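Local atomic coordinates of DNA photolyase (Agrobacterium tumefaciens, PDB entry 4U63), a protein that probably repairs ultraviolet-damaged DNA by splitting cyclobutane pyrimidine dimers with light, using a flavin cofactor and a methenyltetrahydrofolate antenna. Residues W30-L35 against V115-R120. Numbering follows the deposited sequence.
Sequences WFRKDL and VVWNRR. With SO4 (sulfate ion), chain D; SO4 (sulfate ion), chain E.
Asp-34 OD2 has two polar partners: Asn-118 ND2 donates to it at 2.7 Å, and a water lies 2.6 Å from OD2, placed to donate. The amide nitrogen uses the anti lone pair of the oxygen, with the amide and carboxylate planes 82° apart. The other carboxylate oxygen, OD1, accepts the backbone N-H of Arg-32 from above the carboxylate plane, which ties the turn to itself. The same water accepts from Asn-118 N and Arg-32 NE and lies 2.7 Å from Trp-30 O. Beyond the direct bond from Trp-30 N to Val-116 O (3.0 Å), it thus stands between Trp-30 O and Asn-118 N in place of a backbone bond.

Arg-32 lies between two side chains. The bend at chi2 (88°) lays CD against one face of the Trp-30 indole, and that at chi3 (65°) turns the guanidinium over Trp-117. There CZ sits 4.2 Å from the centroid of the five-membered ring, a cation-pi contact, while Arg-120 CD covers the opposite guanidinium face. In the guanidinium plane, NH2 donates to Asn-118 O at 2.8 Å. Arg-32 NH1 also comes within 3.3 Å of Arg-120 NE; Asp-129 forms salt bridges with both arginines, which would offset this like-charge approach, and Glu-60 pairs with Arg-120 as well.

Farther along the Trp-117 ring, the edge of Trp-30 meets the same face, CE3 to CE3 at 3.5 Å, in an offset edge-to-face pair.

Strands 27-31 and 114-118 are parallel neighbours in the five-stranded sheet of the Rossmann-like photolyase domain, and the contact gathers at their C-terminal ends. Helix 123-138 packs on the two tryptophans through Asp-129, helix 68-87 receives Phe-31, and strand 142-146 flanks 114-118.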
ATOM      1  N   TRP A  30       7.445  14.386 -14.972  1.00 22.64           N
ATOM      2  CA  TRP A  30       8.197  13.585 -14.007  1.00 22.72           C
ATOM      3  C   TRP A  30       7.248  12.627 -13.278  1.00 22.19           C
ATOM      4  O   TRP A  30       6.420  13.071 -12.491  1.00 21.53           O
ATOM      5  CB  TRP A  30       8.948  14.512 -13.032  1.00 22.37           C
ATOM      6  CG  TRP A  30       9.686  13.794 -11.935  1.00 22.97           C
ATOM      7  CD1 TRP A  30      10.124  12.488 -11.942  1.00 21.86           C
ATOM      8  CD2 TRP A  30      10.086  14.341 -10.676  1.00 22.63           C
ATOM      9  NE1 TRP A  30      10.751  12.201 -10.770  1.00 23.07           N
ATOM     10  CE2 TRP A  30      10.744  13.315  -9.969  1.00 23.65           C
ATOM     11  CE3 TRP A  30       9.940  15.600 -10.069  1.00 23.75           C
ATOM     12  CZ2 TRP A  30      11.265  13.503  -8.682  1.00 22.57           C
ATOM     13  CZ3 TRP A  30      10.456  15.786  -8.778  1.00 24.80           C
ATOM     14  CH2 TRP A  30      11.116  14.742  -8.105  1.00 23.86           C
ATOM     15  N   PHE A  31       7.377  11.326 -13.585  1.00 21.40           N
ATOM     16  CA  PHE A  31       6.624  10.235 -12.951  1.00 21.31           C
ATOM     17  C   PHE A  31       7.291   9.773 -11.653  1.00 21.49           C
ATOM     18  O   PHE A  31       8.522   9.635 -11.595  1.00 21.90           O
ATOM     19  CB  PHE A  31       6.543   9.013 -13.881  1.00 21.90           C
ATOM     20  CG  PHE A  31       5.541   9.138 -14.994  1.00 21.92           C
ATOM     21  CD1 PHE A  31       5.889   9.731 -16.200  1.00 23.00           C
ATOM     22  CD2 PHE A  31       4.255   8.637 -14.847  1.00 23.04           C
ATOM     23  CE1 PHE A  31       4.959   9.831 -17.233  1.00 24.86           C
ATOM     24  CE2 PHE A  31       3.330   8.734 -15.868  1.00 21.83           C
ATOM     25  CZ  PHE A  31       3.682   9.326 -17.069  1.00 21.70           C
ATOM     26  N   ARG A  32       6.473   9.517 -10.627  1.00 21.68           N
ATOM     27  CA  ARG A  32       6.941   8.971  -9.348  1.00 22.31           C
ATOM     28  C   ARG A  32       6.061   7.758  -8.930  1.00 26.01           C
ATOM     29  O   ARG A  32       6.341   6.636  -9.341  1.00 33.76           O
ATOM     30  CB  ARG A  32       6.972  10.066  -8.276  1.00 20.38           C
ATOM     31  CG  ARG A  32       7.992  11.183  -8.529  1.00 21.64           C
ATOM     32  CD  ARG A  32       7.439  12.328  -9.369  1.00 21.51           C
ATOM     33  NE  ARG A  32       6.372  13.045  -8.687  1.00 22.79           N
ATOM     34  CZ  ARG A  32       6.556  13.939  -7.714  1.00 23.16           C
ATOM     35  NH1 ARG A  32       7.786  14.246  -7.289  1.00 24.51           N
ATOM     36  NH2 ARG A  32       5.497  14.526  -7.151  1.00 25.20           N
ATOM     37  N   LYS A  33       5.008   7.961  -8.147  1.00 21.80           N
ATOM     38  CA  LYS A  33       4.077   6.862  -7.820  1.00 22.83           C
ATOM     39  C   LYS A  33       2.727   7.215  -8.446  1.00 22.96           C
ATOM     40  O   LYS A  33       1.699   7.353  -7.772  1.00 22.16           O
ATOM     41  CB  LYS A  33       3.990   6.602  -6.317  1.00 25.73           C
ATOM     42  CG  LYS A  33       5.301   6.093  -5.720  1.00 26.89           C
ATOM     43  CD  LYS A  33       5.173   5.686  -4.258  1.00 29.60           C
ATOM     44  CE  LYS A  33       6.428   4.939  -3.803  1.00 34.81           C
ATOM     45  NZ  LYS A  33       6.473   4.645  -2.346  1.00 37.67           N
ATOM     46  N   ASP A  34       2.770   7.367  -9.762  1.00 22.05           N
ATOM     47  CA  ASP A  34       1.613   7.740 -10.563  1.00 20.87           C
ATOM     48  C   ASP A  34       1.782   7.090 -11.929  1.00 20.54           C
ATOM     49  O   ASP A  34       1.623   7.728 -12.960  1.00 22.16           O
ATOM     50  CB  ASP A  34       1.549   9.258 -10.692  1.00 22.69           C
ATOM     51  CG  ASP A  34       2.804   9.849 -11.366  1.00 25.72           C
ATOM     52  OD1 ASP A  34       3.843   9.150 -11.439  1.00 23.81           O
ATOM     53  OD2 ASP A  34       2.748  11.009 -11.831  1.00 24.84           O
ATOM     54  N   LEU A  35       2.105   5.803 -11.924  1.00 21.45           N
ATOM     55  CA  LEU A  35       2.556   5.124 -13.141  1.00 21.51           C
ATOM     56  C   LEU A  35       1.377   4.654 -13.969  1.00 21.05           C
ATOM     57  O   LEU A  35       1.083   3.467 -14.062  1.00 22.15           O
ATOM     58  CB  LEU A  35       3.509   3.981 -12.780  1.00 24.83           C
ATOM     59  CG  LEU A  35       4.687   4.407 -11.881  1.00 29.27           C
ATOM     60  CD1 LEU A  35       5.623   3.228 -11.645  1.00 33.74           C
ATOM     61  CD2 LEU A  35       5.456   5.580 -12.472  1.00 29.38           C
ATOM     62  N   VAL A 115       8.024  21.876 -16.279  1.00 23.50           N
ATOM     63  CA  VAL A 115       8.055  20.573 -15.645  1.00 23.54           C
ATOM     64  C   VAL A 115       6.719  20.397 -14.947  1.00 23.69           C
ATOM     65  O   VAL A 115       6.279  21.286 -14.224  1.00 23.45           O
ATOM     66  CB  VAL A 115       9.174  20.429 -14.599  1.00 25.84           C
ATOM     67  CG1 VAL A 115       9.164  19.018 -14.014  1.00 26.54           C
ATOM     68  CG2 VAL A 115      10.535  20.746 -15.208  1.00 27.53           C
ATOM     69  N   VAL A 116       6.079  19.253 -15.179  1.00 21.86           N
ATOM     70  CA  VAL A 116       4.865  18.904 -14.472  1.00 22.48           C
ATOM     71  C   VAL A 116       5.023  17.596 -13.711  1.00 21.69           C
ATOM     72  O   VAL A 116       5.814  16.719 -14.089  1.00 22.19           O
ATOM     73  CB  VAL A 116       3.643  18.799 -15.416  1.00 23.82           C
ATOM     74  CG1 VAL A 116       3.368  20.145 -16.072  1.00 24.24           C
ATOM     75  CG2 VAL A 116       3.840  17.705 -16.466  1.00 23.52           C
ATOM     76  N   TRP A 117       4.263  17.482 -12.633  1.00 20.54           N
ATOM     77  CA  TRP A 117       4.146  16.244 -11.897  1.00 21.32           C
ATOM     78  C   TRP A 117       2.825  16.159 -11.147  1.00 21.75           C
ATOM     79  O   TRP A 117       2.140  17.157 -10.935  1.00 22.26           O
ATOM     80  CB  TRP A 117       5.324  16.054 -10.923  1.00 19.76           C
ATOM     81  CG  TRP A 117       5.509  17.107  -9.818  1.00 21.59           C
ATOM     82  CD1 TRP A 117       4.702  17.317  -8.723  1.00 22.71           C
ATOM     83  CD2 TRP A 117       6.601  18.030  -9.687  1.00 22.44           C
ATOM     84  NE1 TRP A 117       5.221  18.329  -7.939  1.00 22.23           N
ATOM     85  CE2 TRP A 117       6.382  18.782  -8.509  1.00 21.10           C
ATOM     86  CE3 TRP A 117       7.739  18.304 -10.461  1.00 22.88           C
ATOM     87  CZ2 TRP A 117       7.263  19.789  -8.084  1.00 21.10           C
ATOM     88  CZ3 TRP A 117       8.614  19.301 -10.039  1.00 23.23           C
ATOM     89  CH2 TRP A 117       8.369  20.034  -8.858  1.00 24.45           C
ATOM     90  N   ASN A 118       2.474  14.941 -10.767  1.00 19.63           N
ATOM     91  CA  ASN A 118       1.348  14.710  -9.893  1.00 19.75           C
ATOM     92  C   ASN A 118       1.805  14.795  -8.454  1.00 20.77           C
ATOM     93  O   ASN A 118       2.833  14.217  -8.079  1.00 21.36           O
ATOM     94  CB  ASN A 118       0.721  13.361 -10.197  1.00 20.15           C
ATOM     95  CG  ASN A 118       0.084  13.344 -11.566  1.00 22.19           C
ATOM     96  OD1 ASN A 118      -0.759  14.192 -11.867  1.00 22.95           O
ATOM     97  ND2 ASN A 118       0.487  12.411 -12.406  1.00 20.54           N
ATOM     98  N   ARG A 119       1.033  15.523  -7.657  1.00 19.99           N
ATOM     99  CA  ARG A 119       1.347  15.717  -6.247  1.00 21.60           C
ATOM    100  C   ARG A 119       1.425  14.379  -5.533  1.00 20.72           C
ATOM    101  O   ARG A 119       0.690  13.425  -5.872  1.00 19.83           O
ATOM    102  CB  ARG A 119       0.285  16.582  -5.572  1.00 23.38           C
ATOM    103  CG  ARG A 119       0.282  18.006  -6.048  1.00 26.83           C
ATOM    104  CD  ARG A 119      -0.953  18.738  -5.575  1.00 30.31           C
ATOM    105  NE  ARG A 119      -1.075  20.008  -6.275  1.00 30.21           N
ATOM    106  CZ  ARG A 119      -2.203  20.698  -6.418  1.00 33.81           C
ATOM    107  NH1 ARG A 119      -3.357  20.252  -5.911  1.00 36.18           N
ATOM    108  NH2 ARG A 119      -2.177  21.849  -7.082  1.00 36.92           N
ATOM    109  N   ARG A 120       2.342  14.311  -4.581  1.00 20.46           N
ATOM    110  CA  ARG A 120       2.462  13.180  -3.675  1.00 20.57           C
ATOM    111  C   ARG A 120       2.281  13.766  -2.303  1.00 20.77           C
ATOM    112  O   ARG A 120       2.821  14.822  -1.998  1.00 23.53           O
ATOM    113  CB  ARG A 120       3.796  12.447  -3.828  1.00 21.41           C
ATOM    114  CG  ARG A 120       5.037  13.293  -3.635  1.00 20.95           C
ATOM    115  CD  ARG A 120       6.273  12.511  -4.017  1.00 22.45           C
ATOM    116  NE  ARG A 120       7.451  13.367  -4.130  1.00 23.17           N
ATOM    117  CZ  ARG A 120       8.677  12.935  -4.427  1.00 22.98           C
ATOM    118  NH1 ARG A 120       8.910  11.644  -4.642  1.00 22.25           N
ATOM    119  NH2 ARG A 120       9.681  13.804  -4.511  1.00 25.70           N
TER
HETATM  120  S   SO4 D1003      -5.640  22.992  -7.412  0.75 67.09           S
HETATM  121  O1  SO4 D1003      -4.289  23.522  -7.152  0.75 59.26           O
HETATM  122  O2  SO4 D1003      -6.062  23.368  -8.776  0.75 66.14           O
HETATM  123  O3  SO4 D1003      -6.578  23.579  -6.436  0.75 71.23           O
HETATM  124  O4  SO4 D1003      -5.647  21.518  -7.279  0.75 59.34           O
HETATM  125  S   SO4 E1004       1.114  24.235  -8.244  1.00 40.65           S
HETATM  126  O1  SO4 E1004       1.577  25.586  -7.878  1.00 38.65           O
HETATM  127  O2  SO4 E1004       1.078  24.062  -9.705  1.00 39.50           O
HETATM  128  O3  SO4 E1004       2.052  23.265  -7.641  1.00 44.05           O
HETATM  129  O4  SO4 E1004      -0.251  24.025  -7.720  1.00 44.80           O
HETATM  130  O   HOH W   1       4.382  12.758 -10.803  1.00 25.41           O
HETATM  131  O   HOH W   2       3.519  11.235  -8.044  1.00 29.51           O